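Local coordinates for DUF357 domain-containing protein (Archaeoglobus fulgidus DSM 4304, PDB 2OO2) that is of unknown function but folds as a compact helical bundle that pairs with a second copy of itself, at residues E5-E10 with D50-F55; K13-I18 with E56-A61; R33-Y38 with A63-G68. One frame throughout, in Å; residues are numbered along the deposited sequence.

Interaction 1 of 3, residues E5-E10 with D50-F55; sequences EELRRE and DLVRAF
L7 buries more surface here than any other residue, with L51 and F55 next, and it divides its two methyl groups between these partners, which lie one helical turn apart on the opposing segment. With CG anti to the carbonyl carbon (chi1 -79°), the fork of L7 lies beside its backbone N and offers one branch to each. One branch, L7 CD1, rests against L51 CB at 3.7 Å. The other, L7 CD2, comes within 3.9 Å of F55 CB and is about as near to the inner ring atom CG; the two side chains cross at about a right angle. Beyond them, the CB of E10 approaches the far part of the phenyl ring, 4.1 Å from F55 CE1. At the other end of the contact L51 is overlapped by the aliphatic part of R8, whose CG lies 3.7 Å from L51 CD2; the guanidinium lies obliquely by L51 CD1 and makes a long, weak ion pair with E4. No hydrogen bond joins the two segments. The carboxylate of E10 has its polar partners elsewhere: R53 of the second subunit, together with K13 and the indole nitrogen of W14 in its own chain. V52 of the second subunit also packs on L7, and so the leucine serves both the monomer and the dimer. The short axes run 9.7 Å apart with N-to-C directions only 31° from parallel, the relation expected between the first and third helices of an up-down-up three-helix bundle.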
loop_
_atom_site.group_PDB
_atom_site.type_symbol
_atom_site.label_atom_id
_atom_site.label_comp_id
_atom_site.label_asym_id
_atom_site.label_seq_id
_atom_site.Cartn_x
_atom_site.Cartn_y
_atom_site.Cartn_z
ATOM N N GLU A 5 -0.689 -3.659 -19.457
ATOM C CA GLU A 5 -2.067 -3.143 -19.546
ATOM C C GLU A 5 -2.816 -3.130 -18.200
ATOM O O GLU A 5 -3.400 -2.132 -17.851
ATOM C CB GLU A 5 -2.847 -3.966 -20.574
ATOM C CG GLU A 5 -4.301 -3.591 -20.767
ATOM C CD GLU A 5 -4.921 -4.306 -21.993
ATOM O OE1 GLU A 5 -5.996 -4.950 -21.841
ATOM O OE2 GLU A 5 -4.302 -4.245 -23.095
ATOM N N GLU A 6 -2.777 -4.234 -17.463
ATOM C CA GLU A 6 -3.476 -4.336 -16.208
ATOM C C GLU A 6 -2.879 -3.322 -15.203
ATOM O O GLU A 6 -3.638 -2.573 -14.598
ATOM C CB GLU A 6 -3.494 -5.775 -15.659
ATOM C CG GLU A 6 -4.445 -5.886 -14.448
ATOM C CD GLU A 6 -4.438 -7.231 -13.679
ATOM O OE1 GLU A 6 -3.717 -8.194 -14.059
ATOM O OE2 GLU A 6 -5.185 -7.300 -12.652
ATOM N N LEU A 7 -1.549 -3.256 -15.071
ATOM C CA LEU A 7 -0.907 -2.258 -14.150
ATOM C C LEU A 7 -1.133 -0.789 -14.512
ATOM O O LEU A 7 -1.303 0.047 -13.652
ATOM C CB LEU A 7 0.612 -2.478 -13.999
ATOM C CG LEU A 7 1.218 -3.533 -13.106
ATOM C CD1 LEU A 7 2.687 -3.555 -13.340
ATOM C CD2 LEU A 7 0.928 -3.208 -11.630
ATOM N N ARG A 8 -1.043 -0.450 -15.788
ATOM C CA ARG A 8 -1.371 0.875 -16.270
ATOM C C ARG A 8 -2.795 1.252 -15.977
ATOM O O ARG A 8 -3.011 2.359 -15.459
ATOM C CB ARG A 8 -1.204 0.975 -17.799
ATOM C CG ARG A 8 0.149 1.324 -18.220
ATOM C CD ARG A 8 0.123 1.814 -19.666
ATOM N NE ARG A 8 1.301 1.279 -20.352
ATOM C CZ ARG A 8 1.263 0.283 -21.244
ATOM N NH1 ARG A 8 0.097 -0.291 -21.585
ATOM N NH2 ARG A 8 2.401 -0.143 -21.809
ATOM N N ARG A 9 -3.762 0.373 -16.279
ATOM C CA ARG A 9 -5.180 0.700 -16.092
ATOM C C ARG A 9 -5.440 0.971 -14.582
ATOM O O ARG A 9 -6.130 1.913 -14.271
ATOM C CB ARG A 9 -6.147 -0.398 -16.521
ATOM C CG ARG A 9 -6.128 -0.616 -18.039
ATOM C CD ARG A 9 -7.498 -0.930 -18.643
ATOM N NE ARG A 9 -7.293 -1.251 -20.058
ATOM C CZ ARG A 9 -7.405 -2.473 -20.577
ATOM N NH1 ARG A 9 -7.763 -3.508 -19.806
ATOM N NH2 ARG A 9 -7.174 -2.658 -21.879
ATOM N N GLU A 10 -4.938 0.097 -13.719
ATOM C CA GLU A 10 -5.213 0.184 -12.238
ATOM C C GLU A 10 -4.527 1.392 -11.611
ATOM O O GLU A 10 -5.035 2.000 -10.628
ATOM C CB GLU A 10 -4.730 -1.083 -11.522
ATOM C CG GLU A 10 -5.609 -2.332 -11.638
ATOM C CD GLU A 10 -6.968 -2.148 -10.954
ATOM O OE1 GLU A 10 -7.046 -2.047 -9.674
ATOM O OE2 GLU A 10 -7.954 -2.078 -11.716
ATOM N N ASP A 50 7.826 3.270 -15.133
ATOM C CA ASP A 50 8.208 2.306 -14.152
ATOM C C ASP A 50 6.909 1.878 -13.453
ATOM O O ASP A 50 6.569 2.404 -12.339
ATOM C CB ASP A 50 9.253 2.850 -13.168
ATOM C CG ASP A 50 9.848 1.786 -12.298
ATOM O OD1 ASP A 50 9.279 0.619 -12.048
ATOM O OD2 ASP A 50 10.964 2.100 -11.829
ATOM N N LEU A 51 6.203 0.931 -14.055
ATOM C CA LEU A 51 4.820 0.548 -13.624
ATOM C C LEU A 51 4.718 -0.048 -12.232
ATOM O O LEU A 51 3.781 0.369 -11.437
ATOM C CB LEU A 51 4.148 -0.367 -14.659
ATOM C CG LEU A 51 3.962 0.325 -15.995
ATOM C CD1 LEU A 51 3.347 -0.716 -16.964
ATOM C CD2 LEU A 51 3.077 1.531 -15.925
ATOM N N VAL A 52 5.678 -0.903 -11.872
ATOM C CA VAL A 52 5.617 -1.551 -10.545
ATOM C C VAL A 52 5.765 -0.438 -9.487
ATOM O O VAL A 52 4.967 -0.390 -8.484
ATOM C CB VAL A 52 6.749 -2.538 -10.312
ATOM C CG1 VAL A 52 6.599 -3.233 -9.037
ATOM C CG2 VAL A 52 6.692 -3.671 -11.392
ATOM N N ARG A 53 6.767 0.435 -9.672
ATOM C CA ARG A 53 6.959 1.524 -8.611
ATOM C C ARG A 53 5.793 2.483 -8.731
ATOM O O ARG A 53 5.278 3.011 -7.690
ATOM C CB ARG A 53 8.286 2.268 -8.728
ATOM C CG ARG A 53 9.561 1.443 -8.601
ATOM C CD ARG A 53 9.873 0.943 -7.202
ATOM N NE ARG A 53 9.353 -0.424 -6.996
ATOM C CZ ARG A 53 9.755 -1.271 -6.051
ATOM N NH1 ARG A 53 9.189 -2.466 -5.974
ATOM N NH2 ARG A 53 10.710 -0.926 -5.186
ATOM N N ALA A 54 5.289 2.725 -9.935
ATOM C CA ALA A 54 4.142 3.618 -10.040
ATOM C C ALA A 54 2.957 3.077 -9.256
ATOM O O ALA A 54 2.311 3.840 -8.552
ATOM C CB ALA A 54 3.707 3.914 -11.434
ATOM N N PHE A 55 2.624 1.798 -9.449
ATOM C CA PHE A 55 1.521 1.200 -8.718
ATOM C C PHE A 55 1.802 1.148 -7.212
ATOM O O PHE A 55 0.909 1.516 -6.350
ATOM C CB PHE A 55 1.220 -0.178 -9.218
ATOM C CG PHE A 55 0.036 -0.851 -8.591
ATOM C CD1 PHE A 55 -1.266 -0.397 -8.765
ATOM C CD2 PHE A 55 0.282 -2.042 -7.846
ATOM C CE1 PHE A 55 -2.335 -1.115 -8.226
ATOM C CE2 PHE A 55 -0.839 -2.825 -7.358
ATOM C CZ PHE A 55 -2.130 -2.308 -7.544
#

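Interaction 2 of 3, residues K13-I18 with E56-A61; sequences KWLERI and ECVVWA
W14 meets V58 through the base of its side chain and not through its indole: W14 CB lies 4.0 Å from V58 CG2, while the ring leads away from 56-61, toward W62 further along the same helix. The indole has the guanidinium atom R17 NH1 above one face, offset toward the rim. W62 meets the same ring edge-to-face and donates from its own indole nitrogen to the carbonyl oxygen of W14. At L15 the backbone itself takes part, since V58 CG2 reaches to 3.6 Å from L15 N, and L15 CB borders the same methyl. V58 CG2 stands anti to the valine's backbone N, and this branch therefore settles against the main chain between W14 and L15. I18, one turn beyond W14, closes the contact. Its CG1 is anti to the backbone N (chi1 -159°) and the extended chain carries CD1 across to A61 CB, a tight approach of 3.5 Å, while I18 CG2 touches the valine methyl more loosely. L65, further along the second helix, and I39 of helix 29-47 also pack on I18. The local axes are 9.8 Å apart and inclined by 37°. With no hydrogen bond or salt bridge across it, the contact rests on van der Waals contact of a valine methyl, an isoleucine tip, an alanine CB and the helix backbone.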
loop_
_atom_site.group_PDB
_atom_site.type_symbol
_atom_site.label_atom_id
_atom_site.label_comp_id
_atom_site.label_asym_id
_atom_site.label_seq_id
_atom_site.Cartn_x
_atom_site.Cartn_y
_atom_site.Cartn_z
ATOM N N LYS A 13 -6.324 4.567 -12.632
ATOM C CA LYS A 13 -7.687 4.578 -12.155
ATOM C C LYS A 13 -7.567 5.139 -10.709
ATOM O O LYS A 13 -8.222 6.105 -10.337
ATOM C CB LYS A 13 -8.169 3.146 -12.021
ATOM C CG LYS A 13 -9.565 2.967 -11.396
ATOM C CD LYS A 13 -9.830 1.582 -10.865
ATOM C CE LYS A 13 -9.950 0.573 -12.010
ATOM N NZ LYS A 13 -10.234 -0.885 -11.612
ATOM N N TRP A 14 -6.639 4.569 -9.989
ATOM C CA TRP A 14 -6.518 4.884 -8.528
ATOM C C TRP A 14 -5.840 6.221 -8.318
ATOM O O TRP A 14 -6.013 6.942 -7.243
ATOM C CB TRP A 14 -5.783 3.730 -7.937
ATOM C CG TRP A 14 -6.685 2.571 -7.703
ATOM C CD1 TRP A 14 -6.577 1.318 -8.227
ATOM C CD2 TRP A 14 -7.833 2.551 -6.856
ATOM N NE1 TRP A 14 -7.597 0.520 -7.789
ATOM C CE2 TRP A 14 -8.365 1.260 -6.905
ATOM C CE3 TRP A 14 -8.465 3.534 -6.033
ATOM C CZ2 TRP A 14 -9.523 0.907 -6.213
ATOM C CZ3 TRP A 14 -9.604 3.182 -5.339
ATOM C CH2 TRP A 14 -10.124 1.890 -5.411
ATOM N N LEU A 15 -5.005 6.583 -9.263
ATOM C CA LEU A 15 -4.363 7.856 -9.266
ATOM C C LEU A 15 -5.324 8.970 -9.621
ATOM O O LEU A 15 -5.351 9.979 -8.953
ATOM C CB LEU A 15 -3.129 7.863 -10.152
ATOM C CG LEU A 15 -2.121 8.965 -10.212
ATOM C CD1 LEU A 15 -1.414 9.263 -8.901
ATOM C CD2 LEU A 15 -1.060 8.478 -11.204
ATOM N N GLU A 16 -6.152 8.803 -10.648
ATOM C CA GLU A 16 -7.143 9.831 -10.922
ATOM C C GLU A 16 -8.150 9.974 -9.732
ATOM O O GLU A 16 -8.572 11.070 -9.433
ATOM C CB GLU A 16 -7.877 9.520 -12.177
ATOM C CG GLU A 16 -6.939 9.426 -13.358
ATOM C CD GLU A 16 -7.658 8.866 -14.622
ATOM O OE1 GLU A 16 -8.813 8.340 -14.533
ATOM O OE2 GLU A 16 -7.032 8.967 -15.703
ATOM N N ARG A 17 -8.459 8.892 -9.045
ATOM C CA ARG A 17 -9.410 8.932 -7.937
ATOM C C ARG A 17 -8.756 9.717 -6.788
ATOM O O ARG A 17 -9.415 10.587 -6.210
ATOM C CB ARG A 17 -9.827 7.513 -7.500
ATOM C CG ARG A 17 -10.874 6.840 -8.481
ATOM C CD ARG A 17 -10.974 5.388 -8.191
ATOM N NE ARG A 17 -11.910 4.730 -9.125
ATOM C CZ ARG A 17 -12.218 3.436 -9.029
ATOM N NH1 ARG A 17 -11.670 2.680 -8.082
ATOM N NH2 ARG A 17 -13.045 2.893 -9.902
ATOM N N ILE A 18 -7.481 9.453 -6.483
ATOM C CA ILE A 18 -6.873 10.054 -5.253
ATOM C C ILE A 18 -6.557 11.546 -5.434
ATOM O O ILE A 18 -6.617 12.371 -4.485
ATOM C CB ILE A 18 -5.650 9.219 -4.790
ATOM C CG1 ILE A 18 -5.379 9.492 -3.313
ATOM C CG2 ILE A 18 -4.372 9.407 -5.697
ATOM C CD1 ILE A 18 -4.261 8.562 -2.700
ATOM N N GLU A 56 3.020 0.750 -6.851
ATOM C CA GLU A 56 3.436 0.646 -5.466
ATOM C C GLU A 56 3.171 2.005 -4.794
ATOM O O GLU A 56 2.617 2.064 -3.619
ATOM C CB GLU A 56 4.915 0.342 -5.446
ATOM C CG GLU A 56 5.445 -0.034 -4.044
ATOM C CD GLU A 56 6.954 -0.209 -3.968
ATOM O OE1 GLU A 56 7.733 0.434 -4.674
ATOM O OE2 GLU A 56 7.372 -1.010 -3.163
ATOM N N CYS A 57 3.552 3.108 -5.437
ATOM C CA CYS A 57 3.347 4.489 -4.750
ATOM C C CYS A 57 1.875 4.856 -4.626
ATOM O O CYS A 57 1.452 5.442 -3.478
ATOM C CB CYS A 57 4.209 5.611 -5.414
ATOM S SG CYS A 57 5.931 5.380 -5.300
ATOM N N VAL A 58 0.991 4.554 -5.594
ATOM C CA VAL A 58 -0.453 4.839 -5.520
ATOM C C VAL A 58 -1.132 4.090 -4.318
ATOM O O VAL A 58 -1.927 4.722 -3.508
ATOM C CB VAL A 58 -1.227 4.744 -6.872
ATOM C CG1 VAL A 58 -1.698 3.337 -7.146
ATOM C CG2 VAL A 58 -2.467 5.720 -6.799
ATOM N N VAL A 59 -0.676 2.851 -4.064
ATOM C CA VAL A 59 -1.245 2.011 -2.997
ATOM C C VAL A 59 -0.759 2.667 -1.711
ATOM O O VAL A 59 -1.622 2.843 -0.808
ATOM C CB VAL A 59 -0.730 0.648 -3.010
ATOM C CG1 VAL A 59 -1.317 -0.167 -1.960
ATOM C CG2 VAL A 59 -1.257 -0.038 -4.371
ATOM N N TRP A 60 0.545 2.963 -1.599
ATOM C CA TRP A 60 1.005 3.686 -0.328
ATOM C C TRP A 60 0.218 4.957 -0.155
ATOM O O TRP A 60 -0.152 5.294 1.054
ATOM C CB TRP A 60 2.521 3.997 -0.341
ATOM C CG TRP A 60 3.345 2.822 0.161
ATOM C CD1 TRP A 60 3.978 1.852 -0.615
ATOM C CD2 TRP A 60 3.551 2.430 1.508
ATOM N NE1 TRP A 60 4.658 0.972 0.136
ATOM C CE2 TRP A 60 4.384 1.275 1.485
ATOM C CE3 TRP A 60 3.108 2.952 2.756
ATOM C CZ2 TRP A 60 4.751 0.589 2.614
ATOM C CZ3 TRP A 60 3.536 2.304 3.897
ATOM C CH2 TRP A 60 4.342 1.137 3.850
ATOM N N ALA A 61 0.056 5.758 -1.224
ATOM C CA ALA A 61 -0.756 7.024 -1.059
ATOM C C ALA A 61 -2.168 6.753 -0.480
ATOM O O ALA A 61 -2.595 7.396 0.571
ATOM C CB ALA A 61 -0.821 7.850 -2.359
#

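Interaction 3 of 3, residues R33-Y38 with A63-G68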
loop_
_atom_site.group_PDB
_atom_site.type_symbol
_atom_site.label_atom_id
_atom_site.label_comp_id
_atom_site.label_asym_id
_atom_site.label_seq_id
_atom_site.Cartn_x
_atom_site.Cartn_y
_atom_site.Cartn_z
ATOM N N ARG A 33 1.342 15.234 4.014
ATOM C CA ARG A 33 2.574 15.369 3.215
ATOM C C ARG A 33 2.982 14.028 2.580
ATOM O O ARG A 33 3.381 14.010 1.383
ATOM C CB ARG A 33 3.757 15.981 4.004
ATOM C CG ARG A 33 3.496 17.429 4.621
ATOM C CD ARG A 33 3.392 18.610 3.631
ATOM N NE ARG A 33 2.810 19.817 4.275
ATOM C CZ ARG A 33 1.551 20.252 4.127
ATOM N NH1 ARG A 33 0.673 19.608 3.349
ATOM N NH2 ARG A 33 1.160 21.348 4.767
ATOM N N ASN A 34 2.852 12.928 3.349
ATOM C CA ASN A 34 3.073 11.562 2.834
ATOM C C ASN A 34 2.212 11.237 1.628
ATOM O O ASN A 34 2.722 10.696 0.530
ATOM C CB ASN A 34 2.880 10.535 3.966
ATOM C CG ASN A 34 4.003 10.602 5.015
ATOM O OD1 ASN A 34 4.961 11.336 4.849
ATOM N ND2 ASN A 34 3.862 9.871 6.094
ATOM N N ILE A 35 0.931 11.532 1.771
ATOM C CA ILE A 35 -0.051 11.391 0.666
ATOM C C ILE A 35 0.410 12.055 -0.686
ATOM O O ILE A 35 0.544 11.361 -1.758
ATOM C CB ILE A 35 -1.547 11.722 1.060
ATOM C CG1 ILE A 35 -1.998 10.830 2.237
ATOM C CG2 ILE A 35 -2.490 11.461 -0.162
ATOM C CD1 ILE A 35 -3.313 11.313 2.949
ATOM N N GLU A 36 0.656 13.365 -0.621
ATOM C CA GLU A 36 1.140 14.134 -1.779
ATOM C C GLU A 36 2.467 13.646 -2.253
ATOM O O GLU A 36 2.651 13.573 -3.517
ATOM C CB GLU A 36 1.174 15.660 -1.557
ATOM C CG GLU A 36 1.561 16.534 -2.871
ATOM C CD GLU A 36 0.872 16.112 -4.278
ATOM O OE1 GLU A 36 -0.392 16.290 -4.430
ATOM O OE2 GLU A 36 1.613 15.672 -5.238
ATOM N N ALA A 37 3.312 13.190 -1.314
ATOM C CA ALA A 37 4.704 12.741 -1.626
ATOM C C ALA A 37 4.528 11.478 -2.491
ATOM O O ALA A 37 5.093 11.388 -3.677
ATOM C CB ALA A 37 5.530 12.437 -0.395
ATOM N N TYR A 38 3.679 10.523 -2.037
ATOM C CA TYR A 38 3.528 9.262 -2.948
ATOM C C TYR A 38 2.698 9.531 -4.131
ATOM O O TYR A 38 2.994 8.910 -5.321
ATOM C CB TYR A 38 2.863 8.131 -2.137
ATOM C CG TYR A 38 3.746 7.470 -1.120
ATOM C CD1 TYR A 38 4.720 6.605 -1.477
ATOM C CD2 TYR A 38 3.565 7.691 0.282
ATOM C CE1 TYR A 38 5.504 5.942 -0.611
ATOM C CE2 TYR A 38 4.377 6.997 1.224
ATOM C CZ TYR A 38 5.347 6.142 0.792
ATOM O OH TYR A 38 6.218 5.415 1.636
ATOM N N ALA A 63 -3.110 4.084 1.304
ATOM C CA ALA A 63 -3.065 3.504 2.638
ATOM C C ALA A 63 -2.912 4.644 3.661
ATOM O O ALA A 63 -3.549 4.575 4.702
ATOM C CB ALA A 63 -1.927 2.513 2.831
ATOM N N TRP A 64 -2.058 5.629 3.403
ATOM C CA TRP A 64 -1.847 6.776 4.366
ATOM C C TRP A 64 -3.172 7.513 4.504
ATOM O O TRP A 64 -3.538 7.965 5.644
ATOM C CB TRP A 64 -0.765 7.760 3.904
ATOM C CG TRP A 64 0.631 7.271 4.264
ATOM C CD1 TRP A 64 1.480 6.565 3.452
ATOM C CD2 TRP A 64 1.264 7.372 5.535
ATOM N NE1 TRP A 64 2.637 6.238 4.153
ATOM C CE2 TRP A 64 2.520 6.723 5.437
ATOM C CE3 TRP A 64 0.893 7.965 6.764
ATOM C CZ2 TRP A 64 3.410 6.643 6.525
ATOM C CZ3 TRP A 64 1.801 7.906 7.837
ATOM C CH2 TRP A 64 3.021 7.246 7.716
ATOM N N LEU A 65 -3.855 7.687 3.365
ATOM C CA LEU A 65 -5.179 8.311 3.306
ATOM C C LEU A 65 -6.251 7.505 4.046
ATOM O O LEU A 65 -6.854 8.042 5.041
ATOM C CB LEU A 65 -5.588 8.640 1.846
ATOM C CG LEU A 65 -6.784 9.576 1.684
ATOM C CD1 LEU A 65 -6.807 10.074 0.240
ATOM C CD2 LEU A 65 -8.094 8.918 2.043
ATOM N N GLU A 66 -6.466 6.233 3.686
ATOM C CA GLU A 66 -7.467 5.365 4.344
ATOM C C GLU A 66 -7.209 5.135 5.841
ATOM O O GLU A 66 -8.115 5.264 6.612
ATOM C CB GLU A 66 -7.654 4.026 3.670
ATOM C CG GLU A 66 -8.384 4.201 2.336
ATOM C CD GLU A 66 -9.799 4.821 2.469
ATOM O OE1 GLU A 66 -10.746 4.171 2.939
ATOM O OE2 GLU A 66 -9.973 5.944 2.033
ATOM N N ILE A 67 -5.970 4.852 6.205
ATOM C CA ILE A 67 -5.594 4.583 7.594
ATOM C C ILE A 67 -5.624 5.876 8.433
ATOM O O ILE A 67 -6.004 5.829 9.619
ATOM C CB ILE A 67 -4.254 3.783 7.731
ATOM C CG1 ILE A 67 -4.357 2.429 7.001
ATOM C CG2 ILE A 67 -3.911 3.579 9.206
ATOM C CD1 ILE A 67 -2.985 1.720 6.702
ATOM N N GLY A 68 -5.230 6.994 7.827
ATOM C CA GLY A 68 -5.386 8.322 8.406
ATOM C C GLY A 68 -6.844 8.591 8.779
ATOM O O GLY A 68 -7.122 9.064 9.899
HETATM O O HOH W 1 5.609 5.507 4.032
#
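The indole of W64 is covered on one face by N34, with the amide nitrogen over the six-membered ring and the CB over the five-membered one. N34 ND2 lies 3.2 Å from W64 CH2, and the amide plane is steeply turned, 72° from that of the indole. Beside it N34 CB makes a CH-pi contact, 3.9 Å from the centroid of the W64 five-membered ring and close to the ring normal. W64 CG stands anti to the carbonyl carbon (chi1 -83°), which sets this ring atom beside N34 CB. Y38 covers neither face: it meets W64 rim to rim, with planes 21° apart and Y38 CE2 at 3.5 Å from W64 NE1. A water lies at the edge of both rings and in the plane of each, accepting from W64 NE1 at 3.1 Å and hydrogen-bonded to Y38 OH at 2.5 Å. Deeper in, I35 meets the base of the W64 side chain: its CG1 is 3.7 Å from W64 CB, and I35 CD1 reaches L65 CB at the same distance. F31 meets the indole edge-to-face and I67 of the second subunit packs on W64. The local helix axes are nearly antiparallel. An alanine in place of W64 would probably leave the N34 amide without the ring it lies over and the water without its indole donor, opening a gap beside Y38. The chemistry is thus graded, from purely apolar contact at I35 and L65 to a polar side where an amide nitrogen lies over the indole face and a water links hydroxyl and indole.

All three contacts draw on helix 51-70, which packs against helix 3-21 in interactions 1 and 2 and against helix 29-47 in interaction 3. Their centres are spaced along it, about 10 Å from 1 to 2 and again from 2 to 3, with 1 and 3 about 19 Å apart on opposite sides of the chain's centre. Interactions 2 and 3 touch directly: Y38 CB lies 3.3 Å from C57 O and 3.7 Å from A61 CB, so A61 is packed from both neighbouring helices. Interactions 1 and 2 adjoin only through the sequence. Residues of each pair of segments also pack on the second subunit.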